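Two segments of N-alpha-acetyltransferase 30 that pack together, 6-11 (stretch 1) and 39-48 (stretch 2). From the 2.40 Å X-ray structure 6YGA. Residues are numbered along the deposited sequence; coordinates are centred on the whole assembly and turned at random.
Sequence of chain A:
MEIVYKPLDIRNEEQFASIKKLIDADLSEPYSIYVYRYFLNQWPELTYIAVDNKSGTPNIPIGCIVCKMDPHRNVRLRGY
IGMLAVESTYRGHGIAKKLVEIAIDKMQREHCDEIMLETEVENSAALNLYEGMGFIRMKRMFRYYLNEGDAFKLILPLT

Stretch 1 (6-11) KPLDIR
Stretch 2, residues 39-48: FLNQWPELTY

How does the helical start of stretch 2 meet stretch 1? Phe39 and Leu40 belong to a helix that begins earlier in the chain, and Trp43 N bonds to Phe39 O at 2.8 Å. Leu40 (chi1 m, chi2 p) points toward stretch 1, where Leu8 CD2 lies 3.6 Å from Leu40 CG. Ile10 CD1 comes within 4.2 Å of Leu40 CB and 3.6 Å of Leu40 O. Leu8 and Ile10 are both t, p, and both direct CA-to-CB toward stretch 2, giving Leu40 two aliphatic partners. Asn41 (chi1 m) starts away, but its end comes nearer, with OD1 4.1 Å from Ile10 CD1.

What does the turn after the helix contribute? Trp43, at phi/psi -127/67, leads into the 3-10 segment of Pro44 and Glu45, and Leu46 N reaches Trp43 O at 3.3 Å. Pro44, its ring C-gamma endo, faces stretch 1: Pro44 CB is 4.5 Å from Ile10 CB, a loose apolar contact, while Pro44 O lies 4.1 Å from Leu8 CB. Glu45 and Leu46 point away.

Where do the backbones join? Thr47 and Tyr48 are extended, at -123/129 and -126/152, and run antiparallel to strand residues Lys6 and Pro7. Pro7 pairs with Tyr48 in a non-hydrogen-bonded bridge, CA to CA 4.5 Å, their side chains diverging. Proline has no amide hydrogen to give; the hydrogen bond comes from the next residue, Leu8 N to Thr47 O, 3.0 Å at 141°.

How does Tyr48 close the contact? Its side chain (chi1 -76°, chi2 83°) leaves sideways, yet its end comes nearer stretch 1. Tyr48 CE2 packs 3.6 Å from Pro7 CG, and Tyr48 CD2 is 3.4 Å from Lys6 O, both approaches oblique to the ring. Lys6 O also receives a CA-H...O contact from Tyr48 CA at 3.5 Å.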

# COMPACT_ATOMS: atom_id res chain seq x y z
N LYS A 6 14.64 30.14 -17.74
CA LYS A 6 16.00 29.94 -18.22
C LYS A 6 16.56 28.66 -17.62
O LYS A 6 16.12 28.21 -16.56
CB LYS A 6 16.89 31.13 -17.86
CG LYS A 6 16.69 31.64 -16.44
CD LYS A 6 16.94 33.14 -16.36
CE LYS A 6 18.36 33.49 -16.74
NZ LYS A 6 18.57 34.96 -16.77
N PRO A 7 17.53 28.03 -18.29
CA PRO A 7 18.16 26.84 -17.72
C PRO A 7 19.07 27.20 -16.56
O PRO A 7 19.51 28.34 -16.40
CB PRO A 7 18.97 26.26 -18.90
CG PRO A 7 18.39 26.90 -20.12
CD PRO A 7 17.95 28.26 -19.68
N LEU A 8 19.36 26.19 -15.74
CA LEU A 8 20.23 26.39 -14.59
C LEU A 8 21.67 26.62 -15.01
O LEU A 8 22.20 25.94 -15.90
CB LEU A 8 20.15 25.18 -13.66
CG LEU A 8 21.27 25.09 -12.61
CD1 LEU A 8 21.00 26.01 -11.43
CD2 LEU A 8 21.46 23.66 -12.16
N ASP A 9 22.32 27.59 -14.36
CA ASP A 9 23.76 27.80 -14.48
C ASP A 9 24.43 27.08 -13.32
O ASP A 9 24.36 27.54 -12.17
CB ASP A 9 24.11 29.29 -14.47
CG ASP A 9 25.59 29.55 -14.72
OD1 ASP A 9 26.30 28.61 -15.15
OD2 ASP A 9 26.05 30.69 -14.50
N ILE A 10 25.08 25.95 -13.61
CA ILE A 10 25.69 25.15 -12.55
C ILE A 10 26.85 25.88 -11.90
O ILE A 10 27.20 25.61 -10.75
CB ILE A 10 26.12 23.78 -13.11
CG1 ILE A 10 26.42 22.80 -11.97
CG2 ILE A 10 27.33 23.93 -14.02
CD1 ILE A 10 25.22 22.50 -11.09
N ARG A 11 27.46 26.83 -12.62
CA ARG A 11 28.58 27.58 -12.06
C ARG A 11 28.12 28.56 -10.98
O ARG A 11 28.88 28.86 -10.06
CB ARG A 11 29.32 28.32 -13.17
CG ARG A 11 29.89 27.41 -14.25
CD ARG A 11 31.05 26.58 -13.73
NE ARG A 11 32.31 27.32 -13.77
CZ ARG A 11 33.32 27.05 -14.60
NH1 ARG A 11 33.21 26.03 -15.44
NH2 ARG A 11 34.42 27.77 -14.57
N PHE A 39 20.73 15.50 -8.49
CA PHE A 39 20.00 15.98 -9.65
C PHE A 39 20.82 16.97 -10.47
O PHE A 39 21.02 16.77 -11.68
CB PHE A 39 18.68 16.64 -9.22
CG PHE A 39 17.55 15.67 -8.99
CD1 PHE A 39 16.80 15.21 -10.06
CD2 PHE A 39 17.23 15.24 -7.71
CE1 PHE A 39 15.75 14.33 -9.86
CE2 PHE A 39 16.18 14.35 -7.51
CZ PHE A 39 15.44 13.90 -8.59
N LEU A 40 21.31 18.03 -9.84
CA LEU A 40 21.80 19.19 -10.58
C LEU A 40 23.19 18.96 -11.19
O LEU A 40 23.48 19.51 -12.25
CB LEU A 40 21.82 20.43 -9.69
CG LEU A 40 20.53 21.26 -9.61
CD1 LEU A 40 19.34 20.46 -9.08
CD2 LEU A 40 20.76 22.50 -8.75
N ASN A 41 24.04 18.18 -10.53
CA ASN A 41 25.37 17.94 -11.07
C ASN A 41 25.35 16.93 -12.21
O ASN A 41 26.13 17.06 -13.16
CB ASN A 41 26.31 17.48 -9.96
CG ASN A 41 26.78 18.63 -9.10
OD1 ASN A 41 25.98 19.35 -8.51
ND2 ASN A 41 28.10 18.81 -9.02
N GLN A 42 24.45 15.95 -12.16
CA GLN A 42 24.40 14.92 -13.19
C GLN A 42 23.45 15.25 -14.33
O GLN A 42 23.70 14.85 -15.47
CB GLN A 42 24.03 13.58 -12.55
CG GLN A 42 25.02 13.14 -11.48
CD GLN A 42 24.71 11.77 -10.91
OE1 GLN A 42 23.60 11.50 -10.46
NE2 GLN A 42 25.71 10.89 -10.93
N TRP A 43 22.37 15.99 -14.05
CA TRP A 43 21.46 16.49 -15.09
C TRP A 43 21.30 18.00 -14.93
O TRP A 43 20.21 18.48 -14.60
CB TRP A 43 20.10 15.80 -15.02
CG TRP A 43 20.15 14.32 -15.21
CD1 TRP A 43 20.09 13.65 -16.40
CD2 TRP A 43 20.26 13.33 -14.19
NE1 TRP A 43 20.16 12.29 -16.17
CE2 TRP A 43 20.26 12.07 -14.82
CE3 TRP A 43 20.36 13.38 -12.79
CZ2 TRP A 43 20.36 10.88 -14.12
CZ3 TRP A 43 20.45 12.20 -12.09
CH2 TRP A 43 20.45 10.96 -12.75
N PRO A 44 22.37 18.77 -15.15
CA PRO A 44 22.21 20.24 -15.08
C PRO A 44 21.29 20.78 -16.15
O PRO A 44 20.64 21.81 -15.94
CB PRO A 44 23.65 20.75 -15.25
CG PRO A 44 24.32 19.68 -16.04
CD PRO A 44 23.73 18.39 -15.57
N GLU A 45 21.19 20.10 -17.29
CA GLU A 45 20.38 20.59 -18.40
C GLU A 45 18.89 20.36 -18.18
O GLU A 45 18.08 20.80 -19.01
CB GLU A 45 20.81 19.92 -19.70
CG GLU A 45 20.48 18.44 -19.80
CD GLU A 45 21.44 17.55 -19.03
OE1 GLU A 45 22.41 18.08 -18.44
OE2 GLU A 45 21.24 16.32 -19.03
N LEU A 46 18.50 19.69 -17.09
CA LEU A 46 17.11 19.32 -16.84
C LEU A 46 16.53 20.06 -15.64
O LEU A 46 15.51 19.62 -15.08
CB LEU A 46 17.00 17.81 -16.66
CG LEU A 46 17.46 16.96 -17.85
CD1 LEU A 46 17.21 15.48 -17.59
CD2 LEU A 46 16.78 17.41 -19.13
N THR A 47 17.15 21.16 -15.23
CA THR A 47 16.63 22.00 -14.15
C THR A 47 16.44 23.41 -14.69
O THR A 47 17.36 23.98 -15.29
CB THR A 47 17.57 22.01 -12.95
OG1 THR A 47 17.62 20.70 -12.37
CG2 THR A 47 17.08 22.99 -11.89
N TYR A 48 15.25 23.97 -14.48
CA TYR A 48 14.91 25.30 -14.97
C TYR A 48 14.42 26.17 -13.82
O TYR A 48 13.88 25.67 -12.83
CB TYR A 48 13.82 25.23 -16.06
CG TYR A 48 14.35 24.77 -17.39
CD1 TYR A 48 14.50 23.41 -17.67
CD2 TYR A 48 14.69 25.68 -18.38
CE1 TYR A 48 14.98 22.99 -18.90
CE2 TYR A 48 15.18 25.27 -19.60
CZ TYR A 48 15.32 23.92 -19.86
OH TYR A 48 15.81 23.51 -21.08